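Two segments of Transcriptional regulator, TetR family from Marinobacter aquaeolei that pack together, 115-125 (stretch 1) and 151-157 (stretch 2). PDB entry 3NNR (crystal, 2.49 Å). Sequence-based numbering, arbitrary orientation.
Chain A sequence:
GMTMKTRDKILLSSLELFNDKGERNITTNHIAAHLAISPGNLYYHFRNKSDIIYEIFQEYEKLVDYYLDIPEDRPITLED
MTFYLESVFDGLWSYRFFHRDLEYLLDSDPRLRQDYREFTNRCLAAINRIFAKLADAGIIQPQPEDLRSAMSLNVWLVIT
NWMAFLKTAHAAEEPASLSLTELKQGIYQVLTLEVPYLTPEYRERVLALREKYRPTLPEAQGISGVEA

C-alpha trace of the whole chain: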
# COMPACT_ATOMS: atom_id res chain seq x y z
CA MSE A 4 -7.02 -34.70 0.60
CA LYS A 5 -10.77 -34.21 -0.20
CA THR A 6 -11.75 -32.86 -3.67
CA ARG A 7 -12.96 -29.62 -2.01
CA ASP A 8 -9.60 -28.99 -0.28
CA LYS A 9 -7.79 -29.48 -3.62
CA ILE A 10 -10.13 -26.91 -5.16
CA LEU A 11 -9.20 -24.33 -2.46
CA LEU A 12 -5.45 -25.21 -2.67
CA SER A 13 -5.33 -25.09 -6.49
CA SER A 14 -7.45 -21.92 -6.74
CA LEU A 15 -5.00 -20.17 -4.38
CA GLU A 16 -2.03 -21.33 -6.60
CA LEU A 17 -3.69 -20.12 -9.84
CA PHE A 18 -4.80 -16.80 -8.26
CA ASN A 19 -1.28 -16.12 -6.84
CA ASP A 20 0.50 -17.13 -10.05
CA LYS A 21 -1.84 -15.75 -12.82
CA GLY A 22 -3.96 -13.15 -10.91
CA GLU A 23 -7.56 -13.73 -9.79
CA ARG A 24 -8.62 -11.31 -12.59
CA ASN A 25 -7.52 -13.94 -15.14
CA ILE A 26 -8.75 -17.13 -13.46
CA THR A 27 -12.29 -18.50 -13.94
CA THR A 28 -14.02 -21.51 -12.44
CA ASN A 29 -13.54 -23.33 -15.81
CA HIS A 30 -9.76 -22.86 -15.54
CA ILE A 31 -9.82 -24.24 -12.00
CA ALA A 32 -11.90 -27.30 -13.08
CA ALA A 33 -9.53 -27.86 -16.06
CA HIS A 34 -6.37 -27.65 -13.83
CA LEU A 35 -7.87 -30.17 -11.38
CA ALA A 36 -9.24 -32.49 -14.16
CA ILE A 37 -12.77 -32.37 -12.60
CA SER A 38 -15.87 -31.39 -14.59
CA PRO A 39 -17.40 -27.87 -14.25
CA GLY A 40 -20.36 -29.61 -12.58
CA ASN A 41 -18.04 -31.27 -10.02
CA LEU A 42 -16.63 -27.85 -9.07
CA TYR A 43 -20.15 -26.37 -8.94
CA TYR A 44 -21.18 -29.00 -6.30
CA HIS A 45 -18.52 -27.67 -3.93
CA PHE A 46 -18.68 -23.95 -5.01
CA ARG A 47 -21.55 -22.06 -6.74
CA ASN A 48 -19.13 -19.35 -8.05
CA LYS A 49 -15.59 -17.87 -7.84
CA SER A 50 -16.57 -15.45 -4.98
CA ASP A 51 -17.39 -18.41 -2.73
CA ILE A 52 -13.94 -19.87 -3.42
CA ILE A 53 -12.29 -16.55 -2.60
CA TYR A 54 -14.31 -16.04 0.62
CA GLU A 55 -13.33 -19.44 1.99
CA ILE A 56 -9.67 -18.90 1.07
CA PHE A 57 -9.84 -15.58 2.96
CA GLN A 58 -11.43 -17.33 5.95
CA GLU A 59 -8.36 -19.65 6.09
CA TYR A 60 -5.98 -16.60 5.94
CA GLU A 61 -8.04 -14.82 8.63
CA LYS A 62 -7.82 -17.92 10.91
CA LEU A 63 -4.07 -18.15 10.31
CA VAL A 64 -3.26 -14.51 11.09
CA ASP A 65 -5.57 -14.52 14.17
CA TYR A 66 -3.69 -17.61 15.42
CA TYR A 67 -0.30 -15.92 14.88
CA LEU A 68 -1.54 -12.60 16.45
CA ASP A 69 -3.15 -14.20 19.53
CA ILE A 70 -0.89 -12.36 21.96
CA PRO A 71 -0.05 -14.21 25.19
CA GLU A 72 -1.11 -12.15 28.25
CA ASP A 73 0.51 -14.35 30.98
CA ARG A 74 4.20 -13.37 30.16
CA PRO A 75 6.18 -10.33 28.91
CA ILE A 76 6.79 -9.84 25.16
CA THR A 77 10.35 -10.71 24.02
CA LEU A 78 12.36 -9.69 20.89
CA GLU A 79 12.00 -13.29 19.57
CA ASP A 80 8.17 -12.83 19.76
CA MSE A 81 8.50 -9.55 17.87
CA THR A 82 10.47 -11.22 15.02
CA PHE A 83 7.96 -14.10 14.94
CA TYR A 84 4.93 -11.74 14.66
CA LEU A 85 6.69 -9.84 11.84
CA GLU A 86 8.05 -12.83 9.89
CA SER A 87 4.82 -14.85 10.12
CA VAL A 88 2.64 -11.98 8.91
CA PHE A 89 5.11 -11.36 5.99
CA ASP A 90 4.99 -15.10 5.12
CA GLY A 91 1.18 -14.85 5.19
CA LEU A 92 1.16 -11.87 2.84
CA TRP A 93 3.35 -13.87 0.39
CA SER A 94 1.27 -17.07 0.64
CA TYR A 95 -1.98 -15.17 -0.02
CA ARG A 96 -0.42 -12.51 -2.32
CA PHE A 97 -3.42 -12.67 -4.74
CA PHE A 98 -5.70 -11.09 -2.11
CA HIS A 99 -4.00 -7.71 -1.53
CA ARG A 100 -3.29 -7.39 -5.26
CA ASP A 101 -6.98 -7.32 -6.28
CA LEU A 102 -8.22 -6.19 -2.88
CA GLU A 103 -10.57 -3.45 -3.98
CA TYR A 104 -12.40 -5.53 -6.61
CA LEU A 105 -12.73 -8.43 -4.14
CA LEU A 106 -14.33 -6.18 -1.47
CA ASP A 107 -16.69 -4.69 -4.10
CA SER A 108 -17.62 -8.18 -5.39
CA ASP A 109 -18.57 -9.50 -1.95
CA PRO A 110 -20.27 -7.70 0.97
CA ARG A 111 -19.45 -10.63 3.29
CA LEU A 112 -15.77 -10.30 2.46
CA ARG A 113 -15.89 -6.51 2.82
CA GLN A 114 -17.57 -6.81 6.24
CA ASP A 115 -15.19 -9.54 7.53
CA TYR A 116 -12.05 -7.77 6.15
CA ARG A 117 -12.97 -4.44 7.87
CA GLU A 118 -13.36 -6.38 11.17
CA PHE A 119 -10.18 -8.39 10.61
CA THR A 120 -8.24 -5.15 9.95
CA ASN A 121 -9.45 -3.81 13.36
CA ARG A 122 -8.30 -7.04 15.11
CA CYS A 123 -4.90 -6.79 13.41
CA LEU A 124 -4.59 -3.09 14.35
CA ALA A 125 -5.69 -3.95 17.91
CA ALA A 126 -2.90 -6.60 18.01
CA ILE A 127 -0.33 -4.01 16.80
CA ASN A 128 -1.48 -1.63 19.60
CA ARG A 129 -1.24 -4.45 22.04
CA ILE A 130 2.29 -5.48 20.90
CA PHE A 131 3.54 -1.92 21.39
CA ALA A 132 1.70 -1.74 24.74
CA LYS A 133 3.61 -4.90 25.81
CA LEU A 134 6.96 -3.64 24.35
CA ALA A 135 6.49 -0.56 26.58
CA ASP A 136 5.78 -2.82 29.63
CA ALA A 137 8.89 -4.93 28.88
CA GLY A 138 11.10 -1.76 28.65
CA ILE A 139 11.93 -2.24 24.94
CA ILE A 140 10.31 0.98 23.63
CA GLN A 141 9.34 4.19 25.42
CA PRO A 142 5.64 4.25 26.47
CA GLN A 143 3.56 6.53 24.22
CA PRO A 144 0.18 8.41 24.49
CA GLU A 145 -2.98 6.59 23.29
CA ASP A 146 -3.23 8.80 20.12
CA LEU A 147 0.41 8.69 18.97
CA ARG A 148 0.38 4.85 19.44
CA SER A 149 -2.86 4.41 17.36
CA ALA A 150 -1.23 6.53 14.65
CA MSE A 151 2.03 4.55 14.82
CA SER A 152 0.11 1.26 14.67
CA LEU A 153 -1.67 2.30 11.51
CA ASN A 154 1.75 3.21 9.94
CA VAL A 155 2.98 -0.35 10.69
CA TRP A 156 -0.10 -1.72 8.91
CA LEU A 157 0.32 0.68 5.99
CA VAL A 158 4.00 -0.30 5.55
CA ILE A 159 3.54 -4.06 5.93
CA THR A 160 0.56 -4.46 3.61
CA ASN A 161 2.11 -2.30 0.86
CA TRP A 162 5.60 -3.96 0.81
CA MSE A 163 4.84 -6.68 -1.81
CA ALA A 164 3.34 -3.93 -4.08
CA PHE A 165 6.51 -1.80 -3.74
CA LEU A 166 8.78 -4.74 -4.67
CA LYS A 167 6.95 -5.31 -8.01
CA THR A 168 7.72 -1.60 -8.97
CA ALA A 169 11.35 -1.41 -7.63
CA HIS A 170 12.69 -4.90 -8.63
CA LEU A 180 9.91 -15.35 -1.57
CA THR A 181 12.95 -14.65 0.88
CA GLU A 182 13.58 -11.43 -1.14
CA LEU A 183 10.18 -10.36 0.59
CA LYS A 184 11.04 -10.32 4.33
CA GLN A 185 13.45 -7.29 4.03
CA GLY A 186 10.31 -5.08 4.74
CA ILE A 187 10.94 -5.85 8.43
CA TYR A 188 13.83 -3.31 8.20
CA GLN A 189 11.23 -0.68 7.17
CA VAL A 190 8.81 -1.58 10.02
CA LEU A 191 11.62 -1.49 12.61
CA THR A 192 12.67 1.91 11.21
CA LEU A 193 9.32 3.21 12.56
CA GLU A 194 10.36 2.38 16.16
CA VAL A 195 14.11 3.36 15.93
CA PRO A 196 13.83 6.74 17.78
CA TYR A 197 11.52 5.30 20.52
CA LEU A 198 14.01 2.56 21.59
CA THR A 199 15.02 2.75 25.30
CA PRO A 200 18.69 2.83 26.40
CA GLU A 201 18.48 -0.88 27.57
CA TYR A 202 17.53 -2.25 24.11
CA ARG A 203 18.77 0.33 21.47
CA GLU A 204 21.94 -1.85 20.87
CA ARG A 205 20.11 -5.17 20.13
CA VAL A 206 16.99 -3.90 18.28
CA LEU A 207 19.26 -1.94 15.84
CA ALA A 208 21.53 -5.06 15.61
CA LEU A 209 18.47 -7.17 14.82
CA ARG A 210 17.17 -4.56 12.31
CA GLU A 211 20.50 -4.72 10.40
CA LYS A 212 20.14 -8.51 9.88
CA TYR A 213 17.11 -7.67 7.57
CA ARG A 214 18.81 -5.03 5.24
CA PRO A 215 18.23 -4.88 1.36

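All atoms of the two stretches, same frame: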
# COMPACT_ATOMS: atom_id res chain seq x y z
N ASP A 115 -16.22 -8.78 6.80
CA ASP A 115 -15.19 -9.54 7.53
C ASP A 115 -13.79 -8.88 7.47
O ASP A 115 -13.13 -8.76 8.50
CB ASP A 115 -15.10 -11.00 7.03
CG ASP A 115 -16.38 -11.80 7.23
OD1 ASP A 115 -17.44 -11.24 7.60
OD2 ASP A 115 -16.29 -13.02 7.02
N TYR A 116 -13.37 -8.42 6.29
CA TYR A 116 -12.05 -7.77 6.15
C TYR A 116 -11.90 -6.49 6.99
O TYR A 116 -10.84 -6.29 7.61
CB TYR A 116 -11.66 -7.48 4.68
CG TYR A 116 -10.20 -7.08 4.57
CD1 TYR A 116 -9.21 -7.99 4.86
CD2 TYR A 116 -9.80 -5.79 4.22
CE1 TYR A 116 -7.86 -7.65 4.80
CE2 TYR A 116 -8.43 -5.43 4.14
CZ TYR A 116 -7.47 -6.40 4.43
OH TYR A 116 -6.11 -6.17 4.41
N ARG A 117 -12.94 -5.66 7.02
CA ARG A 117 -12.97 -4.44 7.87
C ARG A 117 -12.73 -4.88 9.32
O ARG A 117 -11.86 -4.34 9.99
CB ARG A 117 -14.33 -3.67 7.74
CG ARG A 117 -14.57 -2.38 8.63
CD ARG A 117 -16.09 -1.94 8.74
N GLU A 118 -13.45 -5.90 9.78
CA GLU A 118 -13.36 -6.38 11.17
C GLU A 118 -12.02 -7.03 11.51
O GLU A 118 -11.51 -6.87 12.63
CB GLU A 118 -14.51 -7.33 11.49
CG GLU A 118 -15.84 -6.61 11.54
CD GLU A 118 -17.00 -7.53 11.91
OE1 GLU A 118 -17.10 -8.68 11.38
OE2 GLU A 118 -17.84 -7.07 12.73
N PHE A 119 -11.48 -7.75 10.53
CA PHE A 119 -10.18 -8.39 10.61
C PHE A 119 -9.05 -7.33 10.74
O PHE A 119 -8.10 -7.49 11.53
CB PHE A 119 -10.03 -9.28 9.37
CG PHE A 119 -8.69 -9.94 9.23
CD1 PHE A 119 -8.17 -10.71 10.27
CD2 PHE A 119 -7.96 -9.81 8.04
CE1 PHE A 119 -6.94 -11.35 10.12
CE2 PHE A 119 -6.76 -10.42 7.89
CZ PHE A 119 -6.23 -11.20 8.93
N THR A 120 -9.17 -6.29 9.92
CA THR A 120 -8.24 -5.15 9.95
C THR A 120 -8.21 -4.51 11.35
O THR A 120 -7.12 -4.27 11.89
CB THR A 120 -8.54 -4.21 8.79
OG1 THR A 120 -8.26 -4.94 7.60
CG2 THR A 120 -7.69 -2.88 8.82
N ASN A 121 -9.38 -4.32 11.98
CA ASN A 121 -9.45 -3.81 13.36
C ASN A 121 -8.79 -4.73 14.40
O ASN A 121 -8.14 -4.24 15.32
CB ASN A 121 -10.88 -3.46 13.78
CG ASN A 121 -11.47 -2.26 13.00
OD1 ASN A 121 -10.85 -1.69 12.10
ND2 ASN A 121 -12.68 -1.88 13.36
N ARG A 122 -8.96 -6.05 14.25
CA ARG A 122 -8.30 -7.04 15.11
C ARG A 122 -6.78 -6.95 14.95
O ARG A 122 -6.04 -6.94 15.95
CB ARG A 122 -8.77 -8.48 14.82
CG ARG A 122 -10.07 -8.87 15.52
CD ARG A 122 -10.56 -10.32 15.26
NE ARG A 122 -11.48 -10.35 14.12
CZ ARG A 122 -11.38 -11.07 13.00
NH1 ARG A 122 -10.40 -11.95 12.81
NH2 ARG A 122 -12.32 -10.94 12.05
N CYS A 123 -6.33 -6.90 13.70
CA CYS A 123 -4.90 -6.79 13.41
C CYS A 123 -4.31 -5.51 14.01
O CYS A 123 -3.31 -5.58 14.74
CB CYS A 123 -4.62 -6.90 11.90
SG CYS A 123 -4.99 -8.55 11.25
N LEU A 124 -4.98 -4.38 13.77
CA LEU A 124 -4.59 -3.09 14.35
C LEU A 124 -4.58 -3.13 15.88
O LEU A 124 -3.69 -2.56 16.50
CB LEU A 124 -5.53 -1.95 13.90
CG LEU A 124 -5.47 -1.48 12.45
CD1 LEU A 124 -6.63 -0.53 12.20
CD2 LEU A 124 -4.13 -0.82 12.18
N ALA A 125 -5.60 -3.78 16.46
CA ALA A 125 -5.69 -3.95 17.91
C ALA A 125 -4.57 -4.86 18.46
O ALA A 125 -4.22 -4.77 19.63
CB ALA A 125 -7.08 -4.48 18.30
N MSE A 151 0.87 5.40 15.14
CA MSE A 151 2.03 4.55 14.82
C MSE A 151 1.66 3.14 14.38
O MSE A 151 2.35 2.58 13.53
CB MSE A 151 3.03 4.49 15.97
CG MSE A 151 3.97 5.64 15.93
SE MSE A 151 4.71 5.94 17.64
CE MSE A 151 4.85 4.09 18.40
N SER A 152 0.60 2.59 14.98
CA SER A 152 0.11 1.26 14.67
C SER A 152 -0.43 1.18 13.26
O SER A 152 -0.17 0.24 12.54
CB SER A 152 -0.96 0.82 15.70
OG SER A 152 -0.39 0.65 17.00
N LEU A 153 -1.19 2.19 12.87
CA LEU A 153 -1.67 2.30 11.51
C LEU A 153 -0.50 2.36 10.50
O LEU A 153 -0.56 1.67 9.48
CB LEU A 153 -2.61 3.51 11.35
CG LEU A 153 -3.41 3.67 10.07
CD1 LEU A 153 -4.14 2.39 9.72
CD2 LEU A 153 -4.38 4.84 10.19
N ASN A 154 0.56 3.13 10.82
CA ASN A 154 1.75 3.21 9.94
C ASN A 154 2.41 1.84 9.73
O ASN A 154 2.80 1.53 8.62
CB ASN A 154 2.76 4.25 10.42
CG ASN A 154 2.32 5.69 10.16
OD1 ASN A 154 1.49 5.96 9.31
ND2 ASN A 154 2.90 6.61 10.89
N VAL A 155 2.49 1.04 10.79
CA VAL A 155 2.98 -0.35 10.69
C VAL A 155 2.14 -1.12 9.67
O VAL A 155 2.69 -1.67 8.73
CB VAL A 155 2.96 -1.08 12.03
CG1 VAL A 155 3.16 -2.54 11.83
CG2 VAL A 155 4.02 -0.54 12.92
N TRP A 156 0.81 -1.04 9.81
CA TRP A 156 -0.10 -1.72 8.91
C TRP A 156 0.11 -1.25 7.49
O TRP A 156 0.23 -2.08 6.58
CB TRP A 156 -1.56 -1.51 9.36
CG TRP A 156 -2.57 -2.35 8.64
CD1 TRP A 156 -3.11 -3.54 9.07
CD2 TRP A 156 -3.19 -2.06 7.38
NE1 TRP A 156 -4.01 -4.01 8.14
CE2 TRP A 156 -4.08 -3.12 7.10
CE3 TRP A 156 -3.08 -1.00 6.46
CZ2 TRP A 156 -4.86 -3.16 5.94
CZ3 TRP A 156 -3.86 -1.04 5.28
CH2 TRP A 156 -4.73 -2.12 5.04
N LEU A 157 0.16 0.06 7.31
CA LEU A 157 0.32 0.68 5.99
C LEU A 157 1.62 0.23 5.30
O LEU A 157 1.62 -0.06 4.11
CB LEU A 157 0.26 2.23 6.10
CG LEU A 157 -1.09 2.88 6.44
CD1 LEU A 157 -0.96 4.38 6.80
CD2 LEU A 157 -2.06 2.76 5.27

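Both stretches are interior segments of longer helices, each held by regular i to i+4 backbone hydrogen bonds such as Leu124 N to Thr120 O (2.9 Å) and Leu157 N to Leu153 O (2.8 Å). Their axes cross steeply, at 118° between N-to-C directions, and approach to 10.0 Å. The backbones come nearest at Leu124 and Ser152, whose CA atoms lie 6.4 Å apart. No hydrogen bond links the stretches; the contact is side-chain packing that buries 275 Å² in all, most of it on Leu124 and Trp156. On the first helix the contacting residues, Tyr116, Thr120 and Leu124, recur every four positions and so form one stripe along its surface. The CA-to-CB bond of Leu124 points sideways to the second helix, but its m,t rotamer brings CD2 over that helix, 3.9 Å from Trp156 CB, 4.0 Å from both CA and CD1 of Leu153, and 4.1 Å from Ser152 O. An apolar aliphatic end suits this spot, where CD2 meets both backbone and apolar side-chain atoms. The small side chain of Ser152 points toward the first helix at the point of closest backbone approach, and its OG is hydrogen-bonded elsewhere in the structure. Trp156, chi1 t, also points toward the first helix, and its long, flat indole reaches back along the stripe. Thr120 CG2 lies 3.9 Å from Trp156 NE1, while Thr120 OG1 donates a hydrogen bond to Tyr116 O (2.9 Å) within its own helix, so the buried hydroxyl is satisfied and the methyl is left to pack against the indole. Farther along, Tyr116 extends its ring so that OH meets the indole edge, 3.6 Å from Trp156 CZ2; this hydroxyl, too, is hydrogen-bonded elsewhere. The polar and charged Glu118, Asn121 and Arg122 make no contact with the second helix and remain exposed.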